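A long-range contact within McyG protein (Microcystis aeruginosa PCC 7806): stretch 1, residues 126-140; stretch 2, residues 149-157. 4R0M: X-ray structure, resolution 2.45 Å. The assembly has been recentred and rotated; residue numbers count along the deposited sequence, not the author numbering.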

# COMPACT_ATOMS: atom_id res chain seq x y z
N PRO A 126 -1.07 -7.61 -23.64
CA PRO A 126 -0.00 -6.63 -23.74
C PRO A 126 1.37 -7.22 -23.41
O PRO A 126 1.45 -8.26 -22.75
N LEU A 127 2.42 -6.54 -23.87
CA LEU A 127 3.79 -6.92 -23.58
C LEU A 127 4.09 -6.80 -22.08
O LEU A 127 3.56 -5.92 -21.40
N ILE A 128 4.94 -7.69 -21.58
CA ILE A 128 5.33 -7.70 -20.18
C ILE A 128 6.79 -7.29 -20.03
O ILE A 128 7.68 -7.88 -20.64
N LEU A 129 7.01 -6.25 -19.23
CA LEU A 129 8.35 -5.77 -18.90
C LEU A 129 8.84 -6.49 -17.65
O LEU A 129 8.13 -6.55 -16.64
N SER A 130 10.05 -7.04 -17.72
CA SER A 130 10.64 -7.71 -16.57
C SER A 130 12.10 -7.30 -16.38
O SER A 130 12.61 -6.43 -17.10
N ASP A 131 12.76 -7.89 -15.38
CA ASP A 131 14.20 -7.73 -15.21
C ASP A 131 14.91 -9.03 -15.60
O ASP A 131 14.26 -10.04 -15.88
N SER A 132 16.25 -9.00 -15.63
CA SER A 132 17.05 -10.13 -16.08
C SER A 132 16.94 -11.38 -15.19
O SER A 132 17.13 -12.50 -15.66
N GLU A 133 16.62 -11.17 -13.92
CA GLU A 133 16.46 -12.27 -12.97
C GLU A 133 15.16 -13.05 -13.19
O GLU A 133 15.14 -14.28 -13.09
N LEU A 134 14.08 -12.33 -13.51
CA LEU A 134 12.74 -12.92 -13.59
C LEU A 134 12.29 -13.33 -14.99
O LEU A 134 11.33 -14.09 -15.13
N ILE A 135 12.98 -12.82 -16.02
CA ILE A 135 12.59 -13.02 -17.42
C ILE A 135 12.25 -14.48 -17.77
O ILE A 135 11.20 -14.74 -18.37
N THR A 136 13.11 -15.40 -17.38
CA THR A 136 12.98 -16.82 -17.74
C THR A 136 11.77 -17.48 -17.07
O THR A 136 11.03 -18.22 -17.72
N GLU A 137 11.58 -17.19 -15.78
CA GLU A 137 10.45 -17.73 -15.00
C GLU A 137 9.10 -17.32 -15.58
O GLU A 137 8.18 -18.13 -15.65
N ILE A 138 9.00 -16.06 -15.99
CA ILE A 138 7.75 -15.49 -16.49
C ILE A 138 7.41 -16.03 -17.88
O ILE A 138 6.24 -16.27 -18.19
N GLU A 139 8.43 -16.24 -18.71
CA GLU A 139 8.24 -16.87 -20.02
C GLU A 139 7.79 -18.32 -19.88
O GLU A 139 6.90 -18.77 -20.60
N LYS A 140 8.39 -19.03 -18.93
CA LYS A 140 8.06 -20.43 -18.63
C LYS A 140 6.58 -20.60 -18.29
O LYS A 140 5.93 -21.51 -18.80
N GLY A 149 0.41 -15.57 -27.48
CA GLY A 149 0.93 -14.22 -27.67
C GLY A 149 1.70 -13.67 -26.49
O GLY A 149 2.05 -12.49 -26.46
N TRP A 150 1.97 -14.53 -25.51
CA TRP A 150 2.72 -14.19 -24.30
C TRP A 150 4.10 -13.74 -24.66
O TRP A 150 4.89 -14.52 -25.21
N GLN A 151 4.40 -12.48 -24.37
CA GLN A 151 5.70 -11.89 -24.68
C GLN A 151 6.28 -11.16 -23.48
O GLN A 151 5.60 -10.36 -22.84
N VAL A 152 7.54 -11.45 -23.18
CA VAL A 152 8.25 -10.83 -22.07
C VAL A 152 9.59 -10.29 -22.56
O VAL A 152 10.29 -10.94 -23.34
N ILE A 153 9.95 -9.09 -22.11
CA ILE A 153 11.25 -8.49 -22.44
C ILE A 153 11.88 -7.83 -21.21
O ILE A 153 11.19 -7.23 -20.39
N SER A 154 13.20 -7.96 -21.09
CA SER A 154 13.93 -7.33 -19.99
C SER A 154 14.22 -5.86 -20.28
O SER A 154 14.38 -5.47 -21.45
N VAL A 155 14.28 -5.06 -19.22
CA VAL A 155 14.63 -3.65 -19.33
C VAL A 155 16.04 -3.48 -19.91
O VAL A 155 16.28 -2.59 -20.73
N ASN A 156 16.96 -4.37 -19.51
CA ASN A 156 18.33 -4.36 -20.01
C ASN A 156 18.49 -4.67 -21.50
O ASN A 156 19.47 -4.25 -22.12
N GLU A 157 17.53 -5.40 -22.06
CA GLU A 157 17.51 -5.62 -23.51
C GLU A 157 17.03 -4.35 -24.23
O GLU A 157 17.51 -4.04 -25.32

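Val152 lies at the apolar centre of the contact, on the sheet face it shares with Ile128, Ser130 and Ser154, and the helix carrying Ile135 and Ile138 packs over that face, running antiparallel to the strand through Val152 and Ile153. With chi1 t, Val152 sets CG1 3.7 Å from Ile135 CD1, 3.8 Å from Ser130 CB and 4.2 Å from Ile128 CG2; its CG2 lies 3.8 Å from both Ile138 CG2 and Glu139 CG. Ile135 (chi1 t, chi2 94°, between wells) points toward the strand, and its CD1 also reaches Ser154 N at 3.5 Å. Ile128 (m, t) extends CD1 over one face of the Trp150 indole, 3.7 Å from the centroid of the six-membered ring and only 14° off its normal, a CH-pi contact. Trp150 (chi1 t) is held at its edge as well: NE1 donates to Ile138 O at 2.8 Å, tying the ring edge to the helix backbone, while Ile138 CG2 (chi1 m) packs 3.9 Å from Trp150 CZ2. Ile153 points to the other face, with Leu129; Leu127 (t, p), whose CB points sideways, brings CD2 to 3.8 Å from Ile153 CG2.

Backbone bonds join the stretches along the parallel pairing and just beyond it, Ile128 N to Gln151 O and Ile153 N to Ile128 O (both 3.0 Å), Ser130 N to Ile153 O (2.9 Å) and Val155 N to Ser130 O (3.0 Å).

Toward the edge the partners become polar. Ser154 (p) caps the helix that follows, its OG accepting from Glu157 N at 3.1 Å; just after Asp131 (chi1 p), Leu134 N donates to Asp131 OD1 at 3.0 Å. Water 1 accepts from Gln151 N (2.7 Å) and lies 2.8 Å from Pro126 O, to which it can donate, so it bridges the two stretches. Near the other end, water 2 accepts from Asn156 N (3.0 Å) and makes a weak bond with Ser132 OG (3.4 Å).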

# COMPACT_ATOMS: atom_id res chain seq x y z
CB PRO A 126 -0.39 -5.59 -22.68
CG PRO A 126 -1.10 -6.39 -21.64
CD PRO A 126 -1.84 -7.46 -22.39
CB LEU A 127 4.76 -6.04 -24.39
CG LEU A 127 6.27 -6.18 -24.18
CD1 LEU A 127 6.81 -7.49 -24.75
CD2 LEU A 127 7.00 -4.99 -24.79
CB ILE A 128 5.08 -9.07 -19.52
CG1 ILE A 128 3.60 -9.45 -19.63
CG2 ILE A 128 5.53 -9.06 -18.06
CD1 ILE A 128 3.33 -10.93 -19.46
CB LEU A 129 8.31 -4.27 -18.63
CG LEU A 129 8.40 -3.21 -19.74
CD1 LEU A 129 7.18 -3.30 -20.63
CD2 LEU A 129 8.61 -1.79 -19.23
CB SER A 130 10.53 -9.23 -16.73
OG SER A 130 10.84 -9.89 -15.51
CB ASP A 131 14.56 -7.27 -13.78
CG ASP A 131 14.00 -8.19 -12.70
OD1 ASP A 131 14.08 -9.43 -12.85
OD2 ASP A 131 13.50 -7.67 -11.68
CB SER A 132 18.52 -9.72 -16.23
OG SER A 132 18.65 -8.69 -17.18
CB GLU A 133 16.52 -11.73 -11.53
CG GLU A 133 16.83 -12.78 -10.47
CD GLU A 133 16.53 -12.31 -9.05
OE1 GLU A 133 15.43 -11.77 -8.81
OE2 GLU A 133 17.40 -12.50 -8.17
CB LEU A 134 11.70 -11.96 -13.00
CG LEU A 134 11.73 -11.67 -11.50
CD1 LEU A 134 10.95 -10.40 -11.21
CD2 LEU A 134 11.18 -12.84 -10.69
CB ILE A 135 13.65 -12.42 -18.40
CG1 ILE A 135 13.20 -12.56 -19.86
CG2 ILE A 135 15.03 -13.04 -18.20
CD1 ILE A 135 12.48 -11.34 -20.40
CB THR A 136 14.27 -17.61 -17.41
OG1 THR A 136 15.41 -16.86 -17.85
CG2 THR A 136 14.26 -18.97 -18.11
CB GLU A 137 10.53 -17.26 -13.55
CG GLU A 137 11.73 -17.77 -12.77
CD GLU A 137 11.96 -16.99 -11.49
OE1 GLU A 137 10.99 -16.79 -10.72
OE2 GLU A 137 13.12 -16.58 -11.25
CB ILE A 138 7.76 -13.95 -16.44
CG1 ILE A 138 7.97 -13.48 -15.00
CG2 ILE A 138 6.47 -13.36 -17.00
CD1 ILE A 138 8.25 -11.99 -14.84
CB GLU A 139 9.52 -16.79 -20.86
CG GLU A 139 9.85 -15.40 -21.38
CD GLU A 139 11.05 -15.37 -22.31
OE1 GLU A 139 12.08 -15.99 -21.99
OE2 GLU A 139 10.96 -14.70 -23.37
CB LYS A 140 8.94 -20.94 -17.48
CG LYS A 140 8.79 -22.43 -17.19
CD LYS A 140 9.79 -22.90 -16.14
CE LYS A 140 9.57 -24.36 -15.78
NZ LYS A 140 10.65 -24.90 -14.91
CB TRP A 150 2.78 -15.42 -23.40
CG TRP A 150 3.26 -15.20 -21.99
CD1 TRP A 150 4.54 -15.43 -21.48
CD2 TRP A 150 2.47 -14.76 -20.83
NE1 TRP A 150 4.59 -15.15 -20.14
CE2 TRP A 150 3.39 -14.74 -19.69
CE3 TRP A 150 1.15 -14.37 -20.64
CZ2 TRP A 150 2.97 -14.36 -18.42
CZ3 TRP A 150 0.74 -13.99 -19.35
CH2 TRP A 150 1.63 -13.98 -18.27
CB GLN A 151 5.61 -10.95 -25.88
CG GLN A 151 5.80 -11.63 -27.23
CD GLN A 151 7.24 -12.01 -27.51
OE1 GLN A 151 8.18 -11.33 -27.08
NE2 GLN A 151 7.43 -13.11 -28.24
CB VAL A 152 8.49 -11.81 -20.90
CG1 VAL A 152 8.84 -11.06 -19.62
CG2 VAL A 152 7.27 -12.70 -20.67
CB ILE A 153 11.15 -7.52 -23.65
CG1 ILE A 153 12.54 -7.13 -24.15
CG2 ILE A 153 10.29 -6.29 -23.31
CD1 ILE A 153 12.57 -6.58 -25.55
CB SER A 154 15.23 -8.08 -19.70
OG SER A 154 16.17 -7.89 -20.74
CB VAL A 155 14.52 -2.93 -17.96
CG1 VAL A 155 14.98 -1.48 -18.06
CG2 VAL A 155 13.08 -2.98 -17.46
CB ASN A 156 19.23 -5.28 -19.17
CG ASN A 156 19.66 -4.64 -17.86
OD1 ASN A 156 19.71 -5.30 -16.82
ND2 ASN A 156 19.97 -3.34 -17.90
CB GLU A 157 16.64 -6.82 -23.88
CG GLU A 157 16.94 -7.37 -25.27
CD GLU A 157 15.84 -8.25 -25.83
OE1 GLU A 157 15.22 -9.02 -25.05
OE2 GLU A 157 15.59 -8.19 -27.05
O HOH W 1 2.44 -10.60 -23.97
O HOH W 2 16.44 -6.05 -17.14